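Local coordinates for protein S12 family peptidase (Streptomyces sp. 82F2, PDB 3WWX) that hydrolyses amide bonds with D-stereospecificity, probably by an acyl-enzyme mechanism like that of its beta-lactamase-fold relatives, at residues Thr112-Phe117 / Val140-Ala145; Ala119-Pro124 / Gly304-Ser309; Tyr158-Phe163 / Gly235-Met240. All coordinates share one frame; numbering follows the deposited sequence.

Contact 1 (Thr112-Phe117 / Val140-Ala145)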
loop_
_atom_site.group_PDB
_atom_site.type_symbol
_atom_site.label_atom_id
_atom_site.label_comp_id
_atom_site.label_asym_id
_atom_site.label_seq_id
_atom_site.Cartn_x
_atom_site.Cartn_y
_atom_site.Cartn_z
ATOM N N THR A 112 4.126 -5.941 -12.409
ATOM C CA THR A 112 2.870 -5.365 -12.872
ATOM C C THR A 112 3.043 -4.569 -14.158
ATOM O O THR A 112 2.056 -4.221 -14.797
ATOM C CB THR A 112 2.254 -4.445 -11.789
ATOM O OG1 THR A 112 3.229 -3.506 -11.333
ATOM C CG2 THR A 112 1.783 -5.271 -10.602
ATOM N N GLU A 113 4.291 -4.302 -14.536
ATOM C CA GLU A 113 4.605 -3.623 -15.792
ATOM C C GLU A 113 4.881 -4.577 -16.948
ATOM O O GLU A 113 5.014 -4.139 -18.091
ATOM C CB GLU A 113 5.798 -2.705 -15.587
ATOM C CG GLU A 113 5.585 -1.639 -14.524
ATOM C CD GLU A 113 4.364 -0.781 -14.794
ATOM O OE1 GLU A 113 4.216 -0.290 -15.929
ATOM O OE2 GLU A 113 3.547 -0.612 -13.864
ATOM N N ASP A 114 4.935 -5.873 -16.680
ATOM C CA ASP A 114 5.173 -6.833 -17.755
ATOM C C ASP A 114 4.022 -6.742 -18.752
ATOM O O ASP A 114 2.869 -6.756 -18.353
ATOM C CB ASP A 114 5.258 -8.231 -17.197
ATOM C CG ASP A 114 5.287 -9.263 -18.274
ATOM O OD1 ASP A 114 6.369 -9.462 -18.870
ATOM O OD2 ASP A 114 4.223 -9.867 -18.527
ATOM N N PRO A 115 4.316 -6.661 -20.066
ATOM C CA PRO A 115 3.225 -6.473 -21.026
ATOM C C PRO A 115 2.161 -7.564 -21.009
ATOM O O PRO A 115 0.968 -7.245 -21.075
ATOM C CB PRO A 115 3.959 -6.397 -22.373
ATOM C CG PRO A 115 5.290 -5.804 -22.002
ATOM C CD PRO A 115 5.634 -6.455 -20.681
ATOM N N ALA A 116 2.554 -8.830 -20.905
ATOM C CA ALA A 116 1.558 -9.907 -20.856
ATOM C C ALA A 116 0.731 -9.847 -19.574
ATOM O O ALA A 116 -0.499 -10.039 -19.585
ATOM C CB ALA A 116 2.220 -11.257 -21.000
ATOM N N PHE A 117 1.383 -9.549 -18.458
ATOM C CA PHE A 117 0.642 -9.387 -17.204
ATOM C C PHE A 117 -0.373 -8.268 -17.332
ATOM O O PHE A 117 -1.525 -8.399 -16.893
ATOM C CB PHE A 117 1.604 -9.086 -16.048
ATOM C CG PHE A 117 0.945 -9.091 -14.679
ATOM C CD1 PHE A 117 0.813 -10.270 -13.938
ATOM C CD2 PHE A 117 0.438 -7.926 -14.150
ATOM C CE1 PHE A 117 0.193 -10.259 -12.681
ATOM C CE2 PHE A 117 -0.193 -7.920 -12.896
ATOM C CZ PHE A 117 -0.300 -9.083 -12.178
ATOM N N VAL A 140 6.983 -13.375 -9.249
ATOM C CA VAL A 140 8.414 -13.118 -9.344
ATOM C C VAL A 140 8.932 -13.646 -10.693
ATOM O O VAL A 140 9.739 -12.980 -11.357
ATOM C CB VAL A 140 9.157 -13.732 -8.152
ATOM C CG1 VAL A 140 10.656 -13.635 -8.340
ATOM C CG2 VAL A 140 8.722 -13.056 -6.840
ATOM N N ALA A 141 8.465 -14.810 -11.122
ATOM C CA ALA A 141 8.897 -15.351 -12.422
ATOM C C ALA A 141 8.620 -14.377 -13.553
ATOM O O ALA A 141 9.454 -14.215 -14.463
ATOM C CB ALA A 141 8.200 -16.679 -12.720
ATOM N N VAL A 142 7.461 -13.731 -13.522
ATOM C CA VAL A 142 7.119 -12.762 -14.544
ATOM C C VAL A 142 8.211 -11.682 -14.636
ATOM O O VAL A 142 8.659 -11.307 -15.727
ATOM C CB VAL A 142 5.736 -12.128 -14.258
ATOM C CG1 VAL A 142 5.489 -10.900 -15.112
ATOM C CG2 VAL A 142 4.633 -13.137 -14.485
ATOM N N ALA A 143 8.642 -11.177 -13.495
ATOM C CA ALA A 143 9.682 -10.156 -13.452
ATOM C C ALA A 143 11.042 -10.645 -13.901
ATOM O O ALA A 143 11.804 -9.883 -14.491
ATOM C CB ALA A 143 9.771 -9.565 -12.034
ATOM N N MET A 144 11.347 -11.913 -13.637
ATOM C CA MET A 144 12.690 -12.449 -13.859
ATOM C C MET A 144 13.000 -12.752 -15.327
ATOM O O MET A 144 14.126 -13.124 -15.646
ATOM C CB MET A 144 12.908 -13.674 -12.979
ATOM C CG MET A 144 12.932 -13.337 -11.475
ATOM S SD MET A 144 14.245 -12.232 -10.955
ATOM C CE MET A 144 13.370 -10.662 -10.835
ATOM N N ALA A 145 12.040 -12.549 -16.216
ATOM C CA ALA A 145 12.323 -12.583 -17.651
ATOM C C ALA A 145 13.114 -11.359 -18.081
ATOM O O ALA A 145 13.759 -11.361 -19.131
ATOM C CB ALA A 145 11.026 -12.647 -18.423
HETATM O O HOH W 1 7.703 -12.579 -18.184
#
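The first torsions of Asp-114 and Val-142 place CG of the aspartate (chi1 171°) and CG1 of the valine (chi1 167°) opposite their own backbone nitrogens, and this turns the two groups onto each other. The setting is a classic helix N-cap: Asp-114 precedes helix 115-121, and its side chain closes the first turn. The cap is made by the amide of Phe-117, whose N lies 2.9 Å from Asp-114 OD2. Nearly straight at 160°, this bond reaches the anti side of OD2, slightly off the carboxylate plane. The start of a helix carries a partial positive charge, which would probably help to keep the aspartate ionised, and OD1 is hydrogen-bonded to His-146 NE2.

The capping group also serves as a packing surface for helix 136-144. Val-142 crosses Asp-114 at about a right angle and lays a single methyl across the stem of the carboxylate. Its CG1 stands 3.4 Å from Asp-114 CB and 3.6 Å from Asp-114 CG, a close fit, and the same methyl brushes Phe-117 CB at 4.4 Å. The Phe-117 ring itself points elsewhere, meeting Trp-134 and Tyr-111 edge-to-face. The contact thus illustrates how a polar cap can present its aliphatic part to an apolar neighbour while its oxygens remain engaged in hydrogen bonds.

A water adds a polar path beside the methyl contact and joins the capping residue to the main chain of the second helix. It donates to Val-142 O at 2.9 Å, and its second, weak bond goes to Asp-114 OD1 at 3.5 Å.

Contact 2 (Ala119-Pro124 / Gly304-Ser309). With DIA (octane 1,8-diamine), chain B.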
loop_
_atom_site.group_PDB
_atom_site.type_symbol
_atom_site.label_atom_id
_atom_site.label_comp_id
_atom_site.label_asym_id
_atom_site.label_seq_id
_atom_site.Cartn_x
_atom_site.Cartn_y
_atom_site.Cartn_z
ATOM N N ALA A 119 -1.821 -7.166 -20.011
ATOM C CA ALA A 119 -2.918 -7.564 -20.880
ATOM C C ALA A 119 -3.943 -8.424 -20.165
ATOM O O ALA A 119 -5.138 -8.364 -20.483
ATOM C CB ALA A 119 -2.374 -8.290 -22.099
ATOM N N LYS A 120 -3.495 -9.236 -19.214
ATOM C CA LYS A 120 -4.393 -10.124 -18.482
ATOM C C LYS A 120 -5.092 -9.418 -17.332
ATOM O O LYS A 120 -6.224 -9.739 -17.031
ATOM C CB LYS A 120 -3.639 -11.333 -17.921
ATOM C CG LYS A 120 -3.182 -12.336 -18.975
ATOM C CD LYS A 120 -2.626 -13.563 -18.269
ATOM C CE LYS A 120 -2.092 -14.614 -19.217
ATOM N NZ LYS A 120 -0.834 -14.164 -19.866
ATOM N N VAL A 121 -4.420 -8.457 -16.702
ATOM C CA VAL A 121 -4.861 -7.940 -15.414
ATOM C C VAL A 121 -5.350 -6.499 -15.439
ATOM O O VAL A 121 -6.293 -6.155 -14.719
ATOM C CB VAL A 121 -3.726 -8.108 -14.372
ATOM C CG1 VAL A 121 -4.120 -7.477 -13.015
ATOM C CG2 VAL A 121 -3.432 -9.555 -14.190
ATOM N N PHE A 122 -4.736 -5.646 -16.250
ATOM C CA PHE A 122 -5.048 -4.209 -16.200
ATOM C C PHE A 122 -5.930 -3.696 -17.312
ATOM O O PHE A 122 -6.558 -2.634 -17.173
ATOM C CB PHE A 122 -3.758 -3.404 -16.076
ATOM C CG PHE A 122 -3.053 -3.633 -14.757
ATOM C CD1 PHE A 122 -3.744 -3.515 -13.555
ATOM C CD2 PHE A 122 -1.733 -4.014 -14.713
ATOM C CE1 PHE A 122 -3.117 -3.741 -12.347
ATOM C CE2 PHE A 122 -1.103 -4.238 -13.507
ATOM C CZ PHE A 122 -1.792 -4.115 -12.329
ATOM N N GLY A 123 -6.006 -4.435 -18.404
ATOM C CA GLY A 123 -6.861 -4.046 -19.515
ATOM C C GLY A 123 -8.141 -4.855 -19.535
ATOM O O GLY A 123 -8.479 -5.508 -18.555
ATOM N N PRO A 124 -8.854 -4.842 -20.669
ATOM C CA PRO A 124 -10.108 -5.601 -20.762
ATOM C C PRO A 124 -9.959 -7.109 -20.501
ATOM O O PRO A 124 -10.940 -7.756 -20.117
ATOM C CB PRO A 124 -10.582 -5.315 -22.194
ATOM C CG PRO A 124 -9.976 -3.979 -22.517
ATOM C CD PRO A 124 -8.624 -3.999 -21.857
ATOM N N GLY A 304 -3.392 1.873 -4.629
ATOM C CA GLY A 304 -4.089 1.744 -5.889
ATOM C C GLY A 304 -4.246 0.270 -6.251
ATOM O O GLY A 304 -3.304 -0.523 -6.215
ATOM N N ILE A 305 -5.476 -0.106 -6.570
ATOM C CA ILE A 305 -5.800 -1.394 -7.125
ATOM C C ILE A 305 -7.143 -1.155 -7.847
ATOM O O ILE A 305 -7.711 -0.070 -7.758
ATOM C CB ILE A 305 -5.836 -2.480 -6.016
ATOM C CG1 ILE A 305 -5.953 -3.890 -6.592
ATOM C CG2 ILE A 305 -6.956 -2.199 -5.044
ATOM C CD1 ILE A 305 -5.516 -4.967 -5.596
ATOM N N HIS A 306 -7.635 -2.129 -8.593
ATOM C CA HIS A 306 -8.808 -1.919 -9.449
ATOM C C HIS A 306 -9.978 -1.270 -8.717
ATOM O O HIS A 306 -10.471 -1.789 -7.735
ATOM C CB HIS A 306 -9.295 -3.241 -10.022
ATOM C CG HIS A 306 -8.259 -3.964 -10.808
ATOM N ND1 HIS A 306 -7.064 -4.393 -10.258
ATOM C CD2 HIS A 306 -8.246 -4.365 -12.097
ATOM C CE1 HIS A 306 -6.355 -4.995 -11.184
ATOM N NE2 HIS A 306 -7.056 -5.012 -12.305
ATOM N N GLY A 307 -10.412 -0.121 -9.210
ATOM C CA GLY A 307 -11.554 0.575 -8.663
ATOM C C GLY A 307 -11.381 1.141 -7.273
ATOM O O GLY A 307 -12.386 1.413 -6.608
ATOM N N SER A 308 -10.140 1.326 -6.850
ATOM C CA SER A 308 -9.899 1.698 -5.468
ATOM C C SER A 308 -8.628 2.517 -5.305
ATOM O O SER A 308 -7.519 1.997 -5.426
ATOM C CB SER A 308 -9.831 0.456 -4.592
ATOM O OG SER A 308 -9.813 0.863 -3.227
ATOM N N SER A 309 -8.810 3.802 -5.034
ATOM C CA SER A 309 -7.701 4.728 -4.763
ATOM C C SER A 309 -7.799 5.108 -3.296
ATOM O O SER A 309 -8.763 5.754 -2.898
ATOM C CB SER A 309 -7.797 5.962 -5.640
ATOM O OG SER A 309 -6.680 6.812 -5.430
HETATM N N1 DIA B . -6.589 -0.505 -15.243
HETATM C C1 DIA B . -6.975 -1.531 -14.330
HETATM C C2 DIA B . -7.045 -1.169 -12.862
HETATM C C3 DIA B . -6.043 -0.155 -12.416
HETATM C C4 DIA B . -5.022 -0.592 -11.387
HETATM C C5 DIA B . -5.067 0.245 -10.137
HETATM C C6 DIA B . -5.031 1.734 -10.382
HETATM C C7 DIA B . -5.248 2.503 -9.118
HETATM C C8 DIA B . -4.974 3.955 -9.397
HETATM N N8 DIA B . -5.629 4.732 -8.403
#
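His-306 meets Val-121 at the tight end of this contact. The imidazole NE2 donates to Val-121 O at 2.8 Å, with an N-H...O angle of 178°, and the oxygen sits in the plane of the ring. Seen from the carbonyl, the fit is less regular, since the donor is tilted 34° from the carbonyl plane. Val-121 supplies a second hold: its CG1 packs 3.8 Å from His-306 CE1, the two side chains crossing at about a right angle. The in-plane bond sets the rotation of the imidazole, the methyl packs against it, and Phe-126 stacks on it as well.

The histidine is carried by a tight beta-hairpin. Ile-305 to Ser-308 form a type II turn between strands 297-305 and 308-315 of the large antiparallel sheet, closed by a reciprocal pair of backbone bonds, Ile-305 N to Ser-308 O and Ser-308 N to Ile-305 O. Gly-307 takes the positive phi of such a turn. On the other side, Val-121 and Phe-122 lie at the C-terminal end region of helix 115-121, so the contact ties a helix terminus to a hairpin tip.

Packing is looser toward the ligand. Phe-122 and His-306 have nearly parallel planes, but they are slid apart with centroids 5.5 Å from each other and scarcely overlap. Octane 1,8-diamine lies on this side, where Phe-122 is partly exposed. Its C2 lies over one face of the imidazole, 3.5 Å from His-306 CD2, while its C4 approaches the Phe-122 ring obliquely. One amine is hydrogen-bonded, N1 donating to Phe-122 O at 2.9 Å; at the other end N8 lies 3.7 Å from Ser-309 CB, in a pocket that Asp-329 helps to form.

Contact 3 (Tyr158-Phe163 / Gly235-Met240)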
loop_
_atom_site.group_PDB
_atom_site.type_symbol
_atom_site.label_atom_id
_atom_site.label_comp_id
_atom_site.label_asym_id
_atom_site.label_seq_id
_atom_site.Cartn_x
_atom_site.Cartn_y
_atom_site.Cartn_z
ATOM N N TYR A 158 9.613 2.451 -7.803
ATOM C CA TYR A 158 8.586 1.686 -7.125
ATOM C C TYR A 158 8.338 0.391 -7.865
ATOM O O TYR A 158 7.995 0.412 -9.053
ATOM C CB TYR A 158 7.315 2.510 -7.087
ATOM C CG TYR A 158 6.263 1.997 -6.156
ATOM C CD1 TYR A 158 5.384 1.016 -6.559
ATOM C CD2 TYR A 158 6.132 2.518 -4.884
ATOM C CE1 TYR A 158 4.383 0.560 -5.702
ATOM C CE2 TYR A 158 5.137 2.077 -4.029
ATOM C CZ TYR A 158 4.268 1.112 -4.448
ATOM O OH TYR A 158 3.267 0.663 -3.633
ATOM N N SER A 159 8.480 -0.733 -7.164
ATOM C CA SER A 159 8.309 -2.043 -7.786
ATOM C C SER A 159 7.528 -2.991 -6.893
ATOM O O SER A 159 7.891 -3.227 -5.736
ATOM C CB SER A 159 9.672 -2.670 -8.095
ATOM O OG SER A 159 9.489 -4.004 -8.529
ATOM N N ASN A 160 6.438 -3.513 -7.435
ATOM C CA ASN A 160 5.588 -4.399 -6.658
ATOM C C ASN A 160 6.291 -5.717 -6.378
ATOM O O ASN A 160 6.004 -6.370 -5.373
ATOM C CB ASN A 160 4.265 -4.576 -7.394
ATOM C CG ASN A 160 3.442 -3.316 -7.358
ATOM O OD1 ASN A 160 3.195 -2.780 -6.281
ATOM N ND2 ASN A 160 3.111 -2.776 -8.511
ATOM N N THR A 161 7.227 -6.114 -7.242
ATOM C CA THR A 161 7.968 -7.356 -7.023
ATOM C C THR A 161 8.724 -7.292 -5.710
ATOM O O THR A 161 8.888 -8.307 -5.027
ATOM C CB THR A 161 8.975 -7.608 -8.148
ATOM O OG1 THR A 161 8.335 -7.335 -9.399
ATOM C CG2 THR A 161 9.438 -9.064 -8.128
ATOM N N ASN A 162 9.159 -6.106 -5.327
ATOM C CA ASN A 162 9.907 -5.967 -4.084
ATOM C C ASN A 162 9.129 -6.472 -2.899
ATOM O O ASN A 162 9.716 -7.112 -2.024
ATOM C CB ASN A 162 10.292 -4.523 -3.844
ATOM C CG ASN A 162 11.453 -4.091 -4.704
ATOM O OD1 ASN A 162 12.336 -4.898 -5.000
ATOM N ND2 ASN A 162 11.475 -2.833 -5.093
ATOM N N PHE A 163 7.823 -6.210 -2.861
ATOM C CA PHE A 163 7.024 -6.610 -1.704
ATOM C C PHE A 163 6.454 -8.007 -1.811
ATOM O O PHE A 163 6.216 -8.633 -0.787
ATOM C CB PHE A 163 5.993 -5.548 -1.348
ATOM C CG PHE A 163 6.599 -4.435 -0.528
ATOM C CD1 PHE A 163 7.458 -3.513 -1.117
ATOM C CD2 PHE A 163 6.352 -4.333 0.824
ATOM C CE1 PHE A 163 8.070 -2.529 -0.377
ATOM C CE2 PHE A 163 6.962 -3.329 1.572
ATOM C CZ PHE A 163 7.816 -2.425 0.969
ATOM N N GLY A 235 -1.019 -9.738 -3.502
ATOM C CA GLY A 235 -0.455 -10.360 -2.323
ATOM C C GLY A 235 0.130 -9.354 -1.351
ATOM O O GLY A 235 -0.518 -8.361 -0.995
ATOM N N ALA A 236 1.351 -9.628 -0.900
ATOM C CA ALA A 236 1.992 -8.808 0.125
ATOM C C ALA A 236 2.353 -7.398 -0.360
ATOM O O ALA A 236 2.763 -6.554 0.435
ATOM C CB ALA A 236 3.219 -9.521 0.666
ATOM N N ALA A 237 2.155 -7.128 -1.649
ATOM C CA ALA A 237 2.310 -5.791 -2.193
ATOM C C ALA A 237 1.001 -5.008 -2.215
ATOM O O ALA A 237 1.012 -3.810 -2.437
ATOM C CB ALA A 237 2.866 -5.880 -3.598
ATOM N N GLY A 238 -0.137 -5.669 -2.013
ATOM C CA GLY A 238 -1.388 -4.935 -2.129
ATOM C C GLY A 238 -2.739 -5.581 -1.906
ATOM O O GLY A 238 -3.728 -4.975 -2.309
ATOM N N GLU A 239 -2.834 -6.741 -1.256
ATOM C CA GLU A 239 -4.107 -7.467 -1.208
ATOM C C GLU A 239 -5.105 -7.056 -0.124
ATOM O O GLU A 239 -6.246 -7.516 -0.169
ATOM C CB GLU A 239 -3.847 -8.966 -0.990
ATOM C CG GLU A 239 -3.280 -9.352 0.366
ATOM C CD GLU A 239 -3.365 -10.840 0.579
ATOM O OE1 GLU A 239 -4.497 -11.319 0.733
ATOM O OE2 GLU A 239 -2.301 -11.491 0.591
ATOM N N MET A 240 -4.685 -6.279 0.880
ATOM C CA MET A 240 -5.531 -6.138 2.077
ATOM C C MET A 240 -6.820 -5.348 1.858
ATOM O O MET A 240 -6.915 -4.515 0.961
ATOM C CB MET A 240 -4.718 -5.575 3.238
ATOM C CG MET A 240 -3.690 -6.584 3.720
ATOM S SD MET A 240 -2.613 -5.983 5.021
ATOM C CE MET A 240 -3.824 -5.663 6.317
#
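Tyr-158, Ser-159 and Asn-160 form the Tyr-X-Asn motif of the serine beta-lactamase and DD-peptidase superfamily, and helix 160-174, which starts at about the motif, rests on Ala-236 and Ala-237. Here the small methyls matter because they let two backbones come close. Ala-237 CB faces both Asn-160 O, at 3.6 Å, and Phe-163 CB, at 3.9 Å. Ala-236 CB takes the neighbouring position and abuts Phe-163 O at 3.4 Å. No hydrogen bond crosses between the segments; the fit is one of shape.

Each backbone is firm on its own side. Asn-160 O, touched by the alanine methyl, also receives Phe-163 N in the first helical turn, and Ser-159 OG caps the helix by a weak bond from Thr-161 N, bent to 129°. In the facing loop, Gly-235 O accepts from both Gly-238 N and Glu-239 N, at 2.9 and 2.8 Å, which curls the chain so that Ala-237 points at the helix while the methyl of Ala-236 meets it from the flank.

The chi1 of Asn-160, -70°, swings its amide toward the loop, where OD1 lies 4.1 Å from Ala-237 CB. That amide is gripped at both ends, OD1 accepting from Lys-56 NZ and ND2 donating to Thr-112 OG1, while Lys-56 NZ also bonds Tyr-158 OH and Tyr-158 packs on Ser-53, a grouping consistent with the active site of this superfamily.

Around this core, the Phe-163 ring runs away from the alanines toward helices 55-68 and 98-102, and Ala-236 touches Tyr-178 of helix 178-187. Met-240 pairs by backbone bonds with Val-51, next to the small sheet of strands 49-50 and 241-242.

Overall arrangement
All three contacts are largely buried, yet their depth differs: contact 3 lies about 7 Å from the centre of the chain, contact 2 about 15 Å and contact 1 about 20 Å, measured centre to centre. Their chemistry differs with their place. The deep contact joins its segments by small-residue packing alone, the outermost combines a methyl contact with a water, and contact 2, lining the diamine pocket, has the one direct hydrogen bond between segments. Contacts 1 and 2 use opposite ends of helix 115-121 and meet where Phe-117 CE2 packs 3.8 Å from Phe-122 CE2. Helices 136-144 and 160-174, consecutive in the chain, link contact 1 to contact 3, and Ile-305 brings contact 2 against Gly-238.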